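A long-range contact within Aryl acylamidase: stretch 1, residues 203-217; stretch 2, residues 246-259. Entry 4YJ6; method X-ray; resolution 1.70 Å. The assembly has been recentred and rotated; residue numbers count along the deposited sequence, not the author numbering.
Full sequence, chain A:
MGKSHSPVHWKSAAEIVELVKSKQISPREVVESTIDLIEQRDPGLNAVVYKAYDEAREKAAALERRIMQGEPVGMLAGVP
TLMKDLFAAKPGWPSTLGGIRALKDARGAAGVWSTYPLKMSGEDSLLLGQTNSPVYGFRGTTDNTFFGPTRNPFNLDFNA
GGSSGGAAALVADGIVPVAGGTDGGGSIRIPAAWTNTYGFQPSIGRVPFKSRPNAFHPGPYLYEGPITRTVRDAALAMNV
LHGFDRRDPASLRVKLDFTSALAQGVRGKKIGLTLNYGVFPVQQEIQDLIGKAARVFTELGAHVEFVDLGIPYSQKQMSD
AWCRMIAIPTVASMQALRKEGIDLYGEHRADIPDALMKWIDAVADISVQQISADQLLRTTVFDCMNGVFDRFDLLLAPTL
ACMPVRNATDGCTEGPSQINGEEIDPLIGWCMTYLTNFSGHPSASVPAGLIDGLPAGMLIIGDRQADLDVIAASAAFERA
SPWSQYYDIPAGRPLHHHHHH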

ATOM      1  N   SER A 203     -11.679   3.251   2.856  1.00  7.81           N
ATOM      2  CA  SER A 203     -12.523   2.810   3.962  1.00  8.75           C
ATOM      3  C   SER A 203     -12.757   1.318   3.872  1.00  8.25           C
ATOM      4  O   SER A 203     -12.899   0.798   2.766  1.00  9.36           O
ATOM      5  CB  SER A 203     -13.905   3.493   3.843  1.00 10.02           C
ATOM      6  OG  SER A 203     -13.774   4.898   4.010  1.00  8.36           O
ATOM      7  N   ILE A 204     -12.937   0.636   5.010  1.00  7.16           N
ATOM      8  CA  ILE A 204     -13.311  -0.772   4.912  1.00  7.84           C
ATOM      9  C   ILE A 204     -14.644  -0.888   4.118  1.00  9.07           C
ATOM     10  O   ILE A 204     -15.602  -0.129   4.317  1.00 10.40           O
ATOM     11  CB  ILE A 204     -13.348  -1.469   6.326  1.00  9.70           C
ATOM     12  CG1 ILE A 204     -13.673  -2.973   6.176  1.00 10.28           C
ATOM     13  CG2 ILE A 204     -14.414  -0.797   7.249  1.00 10.45           C
ATOM     14  CD1 ILE A 204     -12.552  -3.819   5.403  1.00 12.04           C
ATOM     15  N   GLY A 205     -14.688  -1.874   3.214  1.00  8.05           N
ATOM     16  CA  GLY A 205     -15.866  -2.088   2.368  1.00 10.49           C
ATOM     17  C   GLY A 205     -15.918  -1.268   1.101  1.00 11.04           C
ATOM     18  O   GLY A 205     -16.797  -1.503   0.273  1.00  9.68           O
ATOM     19  N   ARG A 206     -15.037  -0.286   0.950  1.00  8.88           N
ATOM     20  CA  ARG A 206     -15.042   0.582  -0.229  1.00  8.55           C
ATOM     21  C   ARG A 206     -14.542  -0.160  -1.471  1.00 10.09           C
ATOM     22  O   ARG A 206     -15.154  -0.081  -2.528  1.00  9.62           O
ATOM     23  CB  ARG A 206     -14.155   1.824   0.049  1.00  9.30           C
ATOM     24  CG  ARG A 206     -14.136   2.848  -1.099  1.00  9.77           C
ATOM     25  CD  ARG A 206     -15.520   3.492  -1.287  1.00 10.59           C
ATOM     26  NE  ARG A 206     -15.821   4.335  -0.139  1.00  9.32           N
ATOM     27  CZ  ARG A 206     -17.050   4.593   0.322  1.00  8.96           C
ATOM     28  NH1 ARG A 206     -18.132   4.062  -0.224  1.00  9.08           N
ATOM     29  NH2 ARG A 206     -17.191   5.426   1.361  1.00  9.37           N
ATOM     30  N   VAL A 207     -13.428  -0.865  -1.341  1.00  7.97           N
ATOM     31  CA  VAL A 207     -12.901  -1.734  -2.427  1.00  9.50           C
ATOM     32  C   VAL A 207     -13.046  -3.188  -1.972  1.00  8.61           C
ATOM     33  O   VAL A 207     -12.688  -3.539  -0.840  1.00  9.90           O
ATOM     34  CB  VAL A 207     -11.391  -1.419  -2.649  1.00 10.51           C
ATOM     35  CG1 VAL A 207     -10.735  -2.363  -3.708  1.00  9.07           C
ATOM     36  CG2 VAL A 207     -11.218   0.031  -3.052  1.00  9.61           C
ATOM     37  N   PRO A 208     -13.597  -4.054  -2.819  1.00  9.32           N
ATOM     38  CA  PRO A 208     -13.797  -5.441  -2.374  1.00  9.99           C
ATOM     39  C   PRO A 208     -12.488  -6.094  -1.951  1.00 12.56           C
ATOM     40  O   PRO A 208     -11.442  -5.819  -2.557  1.00 10.87           O
ATOM     41  CB  PRO A 208     -14.330  -6.166  -3.647  1.00 12.87           C
ATOM     42  CG  PRO A 208     -14.852  -5.079  -4.555  1.00 13.81           C
ATOM     43  CD  PRO A 208     -14.079  -3.795  -4.201  1.00 10.84           C
ATOM     44  N   PHE A 209     -12.526  -6.923  -0.909  1.00  9.51           N
ATOM     45  CA  PHE A 209     -11.373  -7.740  -0.562  1.00 10.41           C
ATOM     46  C   PHE A 209     -11.868  -9.169  -0.440  1.00 11.41           C
ATOM     47  O   PHE A 209     -12.824  -9.412   0.298  1.00 12.15           O
ATOM     48  CB  PHE A 209     -10.759  -7.298   0.788  1.00 10.82           C
ATOM     49  CG  PHE A 209      -9.367  -7.846   0.978  1.00 11.23           C
ATOM     50  CD1 PHE A 209      -9.182  -9.168   1.349  1.00 14.02           C
ATOM     51  CD2 PHE A 209      -8.267  -7.057   0.696  1.00 10.87           C
ATOM     52  CE1 PHE A 209      -7.893  -9.707   1.470  1.00 14.55           C
ATOM     53  CE2 PHE A 209      -6.953  -7.571   0.821  1.00 14.38           C
ATOM     54  CZ  PHE A 209      -6.774  -8.906   1.215  1.00 16.96           C
ATOM     55  N   LYS A 210     -11.258 -10.089  -1.192  1.00 11.10           N
ATOM     56  CA  LYS A 210     -11.712 -11.477  -1.201  1.00 14.11           C
ATOM     57  C   LYS A 210     -10.796 -12.286  -0.304  1.00 15.18           C
ATOM     58  O   LYS A 210      -9.613 -12.498  -0.635  1.00 16.19           O
ATOM     59  CB  LYS A 210     -11.695 -12.020  -2.649  1.00 16.59           C
ATOM     60  CG  LYS A 210     -12.124 -13.490  -2.714  1.00 19.62           C
ATOM     61  CD  LYS A 210     -12.223 -14.082  -4.143  1.00 30.07           C
ATOM     62  CE  LYS A 210     -13.242 -13.331  -5.005  1.00 31.09           C
ATOM     63  NZ  LYS A 210     -14.684 -13.395  -4.514  1.00 29.26           N
ATOM     64  N   SER A 211     -11.337 -12.696   0.836  1.00 13.89           N
ATOM     65  CA  SER A 211     -10.647 -13.590   1.756  1.00 12.06           C
ATOM     66  C   SER A 211     -11.371 -14.937   1.737  1.00 14.58           C
ATOM     67  O   SER A 211     -12.487 -15.031   2.224  1.00 13.20           O
ATOM     68  CB  SER A 211     -10.678 -13.024   3.175  1.00 14.06           C
ATOM     69  OG  SER A 211      -9.844 -11.877   3.252  1.00 17.02           O
ATOM     70  N   ARG A 212     -10.745 -15.957   1.168  1.00 13.21           N
ATOM     71  CA  ARG A 212     -11.323 -17.321   1.181  1.00 14.60           C
ATOM     72  C   ARG A 212     -10.170 -18.271   1.489  1.00 15.87           C
ATOM     73  O   ARG A 212      -9.030 -17.998   1.097  1.00 17.04           O
ATOM     74  CB  ARG A 212     -11.960 -17.670  -0.162  1.00 15.77           C
ATOM     75  CG  ARG A 212     -13.273 -16.888  -0.478  1.00 14.91           C
ATOM     76  CD  ARG A 212     -14.314 -17.115   0.603  1.00 16.09           C
ATOM     77  NE  ARG A 212     -15.584 -16.493   0.206  1.00 12.84           N
ATOM     78  CZ  ARG A 212     -15.799 -15.177   0.249  1.00 13.87           C
ATOM     79  NH1 ARG A 212     -14.840 -14.346   0.672  1.00 12.35           N
ATOM     80  NH2 ARG A 212     -16.971 -14.707  -0.141  1.00 12.15           N
ATOM     81  N   PRO A 213     -10.460 -19.412   2.130  1.00 16.26           N
ATOM     82  CA  PRO A 213     -11.798 -19.936   2.400  1.00 17.22           C
ATOM     83  C   PRO A 213     -12.510 -19.332   3.587  1.00 16.17           C
ATOM     84  O   PRO A 213     -13.689 -19.656   3.762  1.00 19.12           O
ATOM     85  CB  PRO A 213     -11.531 -21.430   2.686  1.00 17.77           C
ATOM     86  CG  PRO A 213     -10.131 -21.474   3.185  1.00 19.56           C
ATOM     87  CD  PRO A 213      -9.397 -20.372   2.505  1.00 22.06           C
ATOM     88  N   ASN A 214     -11.864 -18.470   4.374  1.00 15.50           N
ATOM     89  CA  ASN A 214     -12.529 -17.917   5.535  1.00 16.73           C
ATOM     90  C   ASN A 214     -12.760 -16.399   5.394  1.00 17.03           C
ATOM     91  O   ASN A 214     -11.829 -15.619   5.535  1.00 15.97           O
ATOM     92  CB  ASN A 214     -11.730 -18.213   6.807  1.00 16.47           C
ATOM     93  CG  ASN A 214     -12.449 -17.766   8.049  1.00 17.22           C
ATOM     94  OD1 ASN A 214     -13.591 -17.299   7.975  1.00 17.14           O
ATOM     95  ND2 ASN A 214     -11.798 -17.895   9.200  1.00 17.40           N
ATOM     96  N   ALA A 215     -14.004 -15.991   5.120  1.00 15.91           N
ATOM     97  CA  ALA A 215     -14.330 -14.558   4.979  1.00 16.69           C
ATOM     98  C   ALA A 215     -14.508 -13.851   6.325  1.00 15.67           C
ATOM     99  O   ALA A 215     -14.607 -12.628   6.386  1.00 14.61           O
ATOM    100  CB  ALA A 215     -15.608 -14.390   4.132  1.00 14.89           C
ATOM    101  N   PHE A 216     -14.613 -14.647   7.379  1.00 15.08           N
ATOM    102  CA  PHE A 216     -14.862 -14.148   8.715  1.00 16.91           C
ATOM    103  C   PHE A 216     -13.632 -14.430   9.587  1.00 20.11           C
ATOM    104  O   PHE A 216     -13.735 -14.769  10.746  1.00 22.39           O
ATOM    105  CB  PHE A 216     -16.154 -14.789   9.264  1.00 16.28           C
ATOM    106  CG  PHE A 216     -17.389 -14.333   8.520  1.00 16.27           C
ATOM    107  CD1 PHE A 216     -17.989 -13.126   8.830  1.00 17.39           C
ATOM    108  CD2 PHE A 216     -17.920 -15.097   7.473  1.00 14.23           C
ATOM    109  CE1 PHE A 216     -19.107 -12.684   8.126  1.00 14.47           C
ATOM    110  CE2 PHE A 216     -19.042 -14.669   6.755  1.00 14.33           C
ATOM    111  CZ  PHE A 216     -19.634 -13.451   7.072  1.00 14.41           C
ATOM    112  N   HIS A 217     -12.460 -14.249   8.994  1.00 19.20           N
ATOM    113  CA  HIS A 217     -11.203 -14.426   9.723  1.00 22.03           C
ATOM    114  C   HIS A 217     -10.994 -13.368  10.798  1.00 23.23           C
ATOM    115  O   HIS A 217     -11.581 -12.252  10.775  1.00 18.57           O
ATOM    116  CB  HIS A 217     -10.017 -14.387   8.755  1.00 21.24           C
ATOM    117  CG  HIS A 217      -9.834 -13.048   8.123  1.00 23.82           C
ATOM    118  ND1 HIS A 217      -9.144 -12.024   8.741  1.00 22.94           N
ATOM    119  CD2 HIS A 217     -10.325 -12.533   6.971  1.00 23.72           C
ATOM    120  CE1 HIS A 217      -9.197 -10.938   7.984  1.00 21.58           C
ATOM    121  NE2 HIS A 217      -9.906 -11.221   6.903  1.00 21.52           N
ATOM    122  N   ARG A 246     -21.099  -8.470  -3.462  1.00  9.53           N
ATOM    123  CA  ARG A 246     -21.784  -9.171  -2.394  1.00 10.54           C
ATOM    124  C   ARG A 246     -20.892 -10.204  -1.707  1.00 10.02           C
ATOM    125  O   ARG A 246     -21.159 -10.578  -0.567  1.00 11.57           O
ATOM    126  CB  ARG A 246     -23.091  -9.813  -2.928  1.00 10.39           C
ATOM    127  CG  ARG A 246     -22.874 -10.952  -3.998  1.00 10.68           C
ATOM    128  CD  ARG A 246     -24.245 -11.557  -4.408  1.00 10.76           C
ATOM    129  NE  ARG A 246     -25.100 -10.488  -4.935  1.00 12.28           N
ATOM    130  CZ  ARG A 246     -25.097 -10.053  -6.190  1.00 13.11           C
ATOM    131  NH1 ARG A 246     -24.381 -10.662  -7.131  1.00 13.50           N
ATOM    132  NH2 ARG A 246     -25.848  -9.002  -6.515  1.00 14.14           N
ATOM    133  N   ARG A 247     -19.820 -10.646  -2.376  1.00 11.04           N
ATOM    134  CA  ARG A 247     -18.917 -11.625  -1.766  1.00 11.19           C
ATOM    135  C   ARG A 247     -17.925 -11.096  -0.732  1.00 11.67           C
ATOM    136  O   ARG A 247     -17.209 -11.871  -0.112  1.00 11.58           O
ATOM    137  CB  ARG A 247     -18.240 -12.463  -2.863  1.00 13.23           C
ATOM    138  CG  ARG A 247     -19.251 -13.495  -3.424  1.00 18.61           C
ATOM    139  CD  ARG A 247     -18.658 -14.473  -4.391  1.00 22.41           C
ATOM    140  NE  ARG A 247     -19.648 -15.490  -4.701  1.00 24.50           N
ATOM    141  CZ  ARG A 247     -20.725 -15.276  -5.430  1.00 23.72           C
ATOM    142  NH1 ARG A 247     -20.918 -14.055  -5.976  1.00 24.10           N
ATOM    143  NH2 ARG A 247     -21.565 -16.309  -5.664  1.00 19.88           N
ATOM    144  N   ASP A 248     -17.905  -9.783  -0.491  1.00 10.49           N
ATOM    145  CA  ASP A 248     -17.074  -9.242   0.581  1.00 11.75           C
ATOM    146  C   ASP A 248     -18.041  -8.810   1.671  1.00  9.34           C
ATOM    147  O   ASP A 248     -18.890  -7.981   1.452  1.00  9.52           O
ATOM    148  CB  ASP A 248     -16.236  -8.067   0.054  1.00 10.85           C
ATOM    149  CG  ASP A 248     -15.496  -7.329   1.157  1.00 12.59           C
ATOM    150  OD1 ASP A 248     -15.755  -7.567   2.357  1.00 11.26           O
ATOM    151  OD2 ASP A 248     -14.676  -6.447   0.813  1.00 11.29           O
ATOM    152  N   PRO A 249     -17.977  -9.461   2.821  1.00  9.72           N
ATOM    153  CA  PRO A 249     -19.023  -9.209   3.816  1.00 11.07           C
ATOM    154  C   PRO A 249     -18.946  -7.821   4.467  1.00 12.63           C
ATOM    155  O   PRO A 249     -19.789  -7.532   5.300  1.00 12.78           O
ATOM    156  CB  PRO A 249     -18.750 -10.271   4.893  1.00 13.19           C
ATOM    157  CG  PRO A 249     -17.284 -10.617   4.750  1.00 14.68           C
ATOM    158  CD  PRO A 249     -17.008 -10.494   3.244  1.00 11.95           C
ATOM    159  N   ALA A 250     -17.951  -7.010   4.135  1.00 11.00           N
ATOM    160  CA  ALA A 250     -17.973  -5.616   4.559  1.00 11.08           C
ATOM    161  C   ALA A 250     -18.418  -4.673   3.448  1.00  9.94           C
ATOM    162  O   ALA A 250     -18.461  -3.473   3.657  1.00  9.74           O
ATOM    163  CB  ALA A 250     -16.569  -5.215   5.034  1.00 12.59           C
ATOM    164  N   SER A 251     -18.723  -5.207   2.267  1.00  9.58           N
ATOM    165  CA  SER A 251     -18.869  -4.361   1.085  1.00  9.65           C
ATOM    166  C   SER A 251     -19.953  -3.307   1.243  1.00 10.80           C
ATOM    167  O   SER A 251     -21.073  -3.611   1.696  1.00  9.66           O
ATOM    168  CB  SER A 251     -19.228  -5.229  -0.147  1.00  8.93           C
ATOM    169  OG  SER A 251     -19.205  -4.413  -1.300  1.00 10.92           O
ATOM    170  N   LEU A 252     -19.648  -2.082   0.793  1.00  8.20           N
ATOM    171  CA  LEU A 252     -20.610  -0.993   0.799  1.00  8.77           C
ATOM    172  C   LEU A 252     -21.318  -0.868  -0.541  1.00 10.32           C
ATOM    173  O   LEU A 252     -20.680  -0.873  -1.581  1.00 11.42           O
ATOM    174  CB  LEU A 252     -19.843   0.331   1.024  1.00  7.77           C
ATOM    175  CG  LEU A 252     -19.005   0.309   2.297  1.00  8.99           C
ATOM    176  CD1 LEU A 252     -18.149   1.588   2.367  1.00  9.11           C
ATOM    177  CD2 LEU A 252     -19.858   0.214   3.565  1.00 11.20           C
ATOM    178  N   ARG A 253     -22.640  -0.752  -0.529  1.00  9.76           N
ATOM    179  CA  ARG A 253     -23.355  -0.673  -1.792  1.00 11.80           C
ATOM    180  C   ARG A 253     -23.549   0.803  -2.145  1.00 13.61           C
ATOM    181  O   ARG A 253     -24.661   1.343  -2.103  1.00 12.53           O
ATOM    182  CB  ARG A 253     -24.677  -1.427  -1.706  1.00  9.84           C
ATOM    183  CG  ARG A 253     -25.181  -1.690  -3.131  1.00 16.06           C
ATOM    184  CD  ARG A 253     -26.563  -1.912  -3.077  1.00 25.91           C
ATOM    185  NE  ARG A 253     -26.861  -3.305  -2.932  1.00 25.42           N
ATOM    186  CZ  ARG A 253     -27.135  -4.147  -3.944  1.00 23.92           C
ATOM    187  NH1 ARG A 253     -27.067  -3.773  -5.188  1.00 35.24           N
ATOM    188  NH2 ARG A 253     -27.444  -5.407  -3.675  1.00 12.75           N
ATOM    189  N   VAL A 254     -22.435   1.472  -2.436  1.00  9.74           N
ATOM    190  CA  VAL A 254     -22.490   2.885  -2.798  1.00 12.48           C
ATOM    191  C   VAL A 254     -21.516   3.165  -3.925  1.00 12.28           C
ATOM    192  O   VAL A 254     -20.502   2.485  -4.055  1.00 12.10           O
ATOM    193  CB  VAL A 254     -22.376   3.910  -1.573  1.00 23.51           C
ATOM    194  CG1 VAL A 254     -22.499   3.253  -0.187  1.00 14.83           C
ATOM    195  CG2 VAL A 254     -21.249   4.934  -1.706  1.00 16.76           C
ATOM    196  N   LYS A 255     -21.888   4.145  -4.753  1.00 13.65           N
ATOM    197  CA  LYS A 255     -21.087   4.544  -5.895  1.00 12.36           C
ATOM    198  C   LYS A 255     -20.654   5.985  -5.678  1.00 15.07           C
ATOM    199  O   LYS A 255     -21.486   6.843  -5.348  1.00 14.17           O
ATOM    200  CB  LYS A 255     -21.889   4.452  -7.189  1.00 13.95           C
ATOM    201  CG  LYS A 255     -22.442   3.064  -7.420  1.00 22.55           C
ATOM    202  CD  LYS A 255     -23.205   2.978  -8.729  1.00 27.27           C
ATOM    203  CE  LYS A 255     -23.658   1.547  -8.981  1.00 26.41           C
ATOM    204  NZ  LYS A 255     -24.380   1.444 -10.287  1.00 35.30           N
ATOM    205  N   LEU A 256     -19.356   6.226  -5.846  1.00 13.76           N
ATOM    206  CA  LEU A 256     -18.787   7.577  -5.651  1.00 12.05           C
ATOM    207  C   LEU A 256     -18.027   7.999  -6.893  1.00 13.40           C
ATOM    208  O   LEU A 256     -17.602   7.169  -7.692  1.00 16.52           O
ATOM    209  CB  LEU A 256     -17.780   7.559  -4.498  1.00 15.26           C
ATOM    210  CG  LEU A 256     -18.325   7.183  -3.130  1.00 17.39           C
ATOM    211  CD1 LEU A 256     -17.160   7.113  -2.122  1.00 16.65           C
ATOM    212  CD2 LEU A 256     -19.377   8.215  -2.688  1.00 16.92           C
ATOM    213  N   ASP A 257     -17.826   9.305  -7.048  1.00 13.38           N
ATOM    214  CA  ASP A 257     -16.888   9.783  -8.041  1.00 15.68           C
ATOM    215  C   ASP A 257     -15.753  10.457  -7.271  1.00 12.50           C
ATOM    216  O   ASP A 257     -15.877  11.574  -6.791  1.00 13.63           O
ATOM    217  CB  ASP A 257     -17.562  10.757  -9.024  1.00 18.15           C
ATOM    218  CG  ASP A 257     -16.582  11.419  -9.960  1.00 19.11           C
ATOM    219  OD1 ASP A 257     -15.412  11.014  -9.995  1.00 13.46           O
ATOM    220  OD2 ASP A 257     -16.992  12.376 -10.680  1.00 22.28           O
ATOM    221  N   PHE A 258     -14.640   9.752  -7.149  1.00 11.73           N
ATOM    222  CA  PHE A 258     -13.515  10.251  -6.371  1.00 11.45           C
ATOM    223  C   PHE A 258     -12.939  11.531  -6.979  1.00 12.35           C
ATOM    224  O   PHE A 258     -12.337  12.344  -6.271  1.00 11.92           O
ATOM    225  CB  PHE A 258     -12.430   9.157  -6.321  1.00 12.32           C
ATOM    226  CG  PHE A 258     -12.705   8.097  -5.280  1.00 13.31           C
ATOM    227  CD1 PHE A 258     -13.722   7.153  -5.465  1.00 12.86           C
ATOM    228  CD2 PHE A 258     -11.953   8.067  -4.108  1.00 10.64           C
ATOM    229  CE1 PHE A 258     -13.979   6.170  -4.476  1.00 12.32           C
ATOM    230  CE2 PHE A 258     -12.170   7.081  -3.126  1.00 11.20           C
ATOM    231  CZ  PHE A 258     -13.209   6.138  -3.313  1.00 10.32           C
ATOM    232  N   THR A 259     -13.072  11.700  -8.295  1.00 12.43           N
ATOM    233  CA  THR A 259     -12.490  12.906  -8.911  1.00 15.25           C
ATOM    234  C   THR A 259     -13.256  14.164  -8.519  1.00 13.90           C
ATOM    235  O   THR A 259     -12.745  15.277  -8.658  1.00 15.34           O
ATOM    236  CB  THR A 259     -12.400  12.806 -10.473  1.00 16.67           C
ATOM    237  OG1 THR A 259     -13.710  12.825 -11.037  1.00 16.98           O
ATOM    238  CG2 THR A 259     -11.663  11.540 -10.899  1.00 15.35           C
TER
HETATM  239  O   HOH W   1     -16.757  -3.531  -1.867  1.00 10.91           O
HETATM  240  O   HOH W   2     -13.632  -4.130   1.759  1.00 12.32           O
HETATM  241  O   HOH W   3     -18.369   2.145  -2.359  1.00 10.55           O
HETATM  242  O   HOH W   4     -18.047  -0.560  -2.272  1.00 10.93           O
HETATM  243  O   HOH W   5     -14.809 -11.697  -1.947  1.00 27.78           O

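Neither stretch forms regular helix or strand. The contact buries 756 Å², both sides summed, and includes three direct hydrogen bonds, bridging waters and an enclosed arginine.

At the closest backbone approach, Leu252 N donates to Gly205 O (3.0 Å, N-H...O angle 164°). The oxygen of water 1 lies 2.9 Å from Gly205 O and 2.7 Å from Ser251 OG, bridging the stretches. Gly205 CA sits 3.2 Å from Ala250 O in a CA-H...O contact. Glycine is required here twice over: an ideal CB would fall 2.2 Å from Ala250 O, and phi/psi of 86/-10 would jam it against the preceding carbonyl.

Asp248 divides its carboxylate between the stretches. OD1 accepts from Ala250 N (2.9 Å, 165°) within the type I turn from Asp248 to Ser251, which Ser251 N closes by donating to Asp248 O (2.9 Å). OD2 reaches across to accept from Phe209 N (2.8 Å, 158°), and the oxygen of water 2 lies 2.7 Å from Asp248 OD2 and 2.8 Å from Val207 O, linking the two stretches. An aspartate in the t rotamer thus serves both its own turn and the opposing backbone.

The CA-to-CB bond of Arg206 points away, yet its p chi2 and chi3 bring the guanidinium back. Leu252 CD1 covers one face (3.6 Å from NH1) and Leu256 CD1 the opposite face (3.5 Å from CZ). The buried charge keeps polar partners: NH1 donates to water 3 (2.9 Å to its oxygen), which donates onward to Val254 O (2.7 Å), while NE and NH2 are bonded elsewhere in the structure.

Toward the exposed end, Arg212 NH2 donates to Arg247 O (2.8 Å, 171°), an in-plane approach to the guanidinium edge, and its NH1 donates to Ser211 O (2.9 Å). Pro249 adds apolar packing, its CB 4.0 Å from Phe216 CZ.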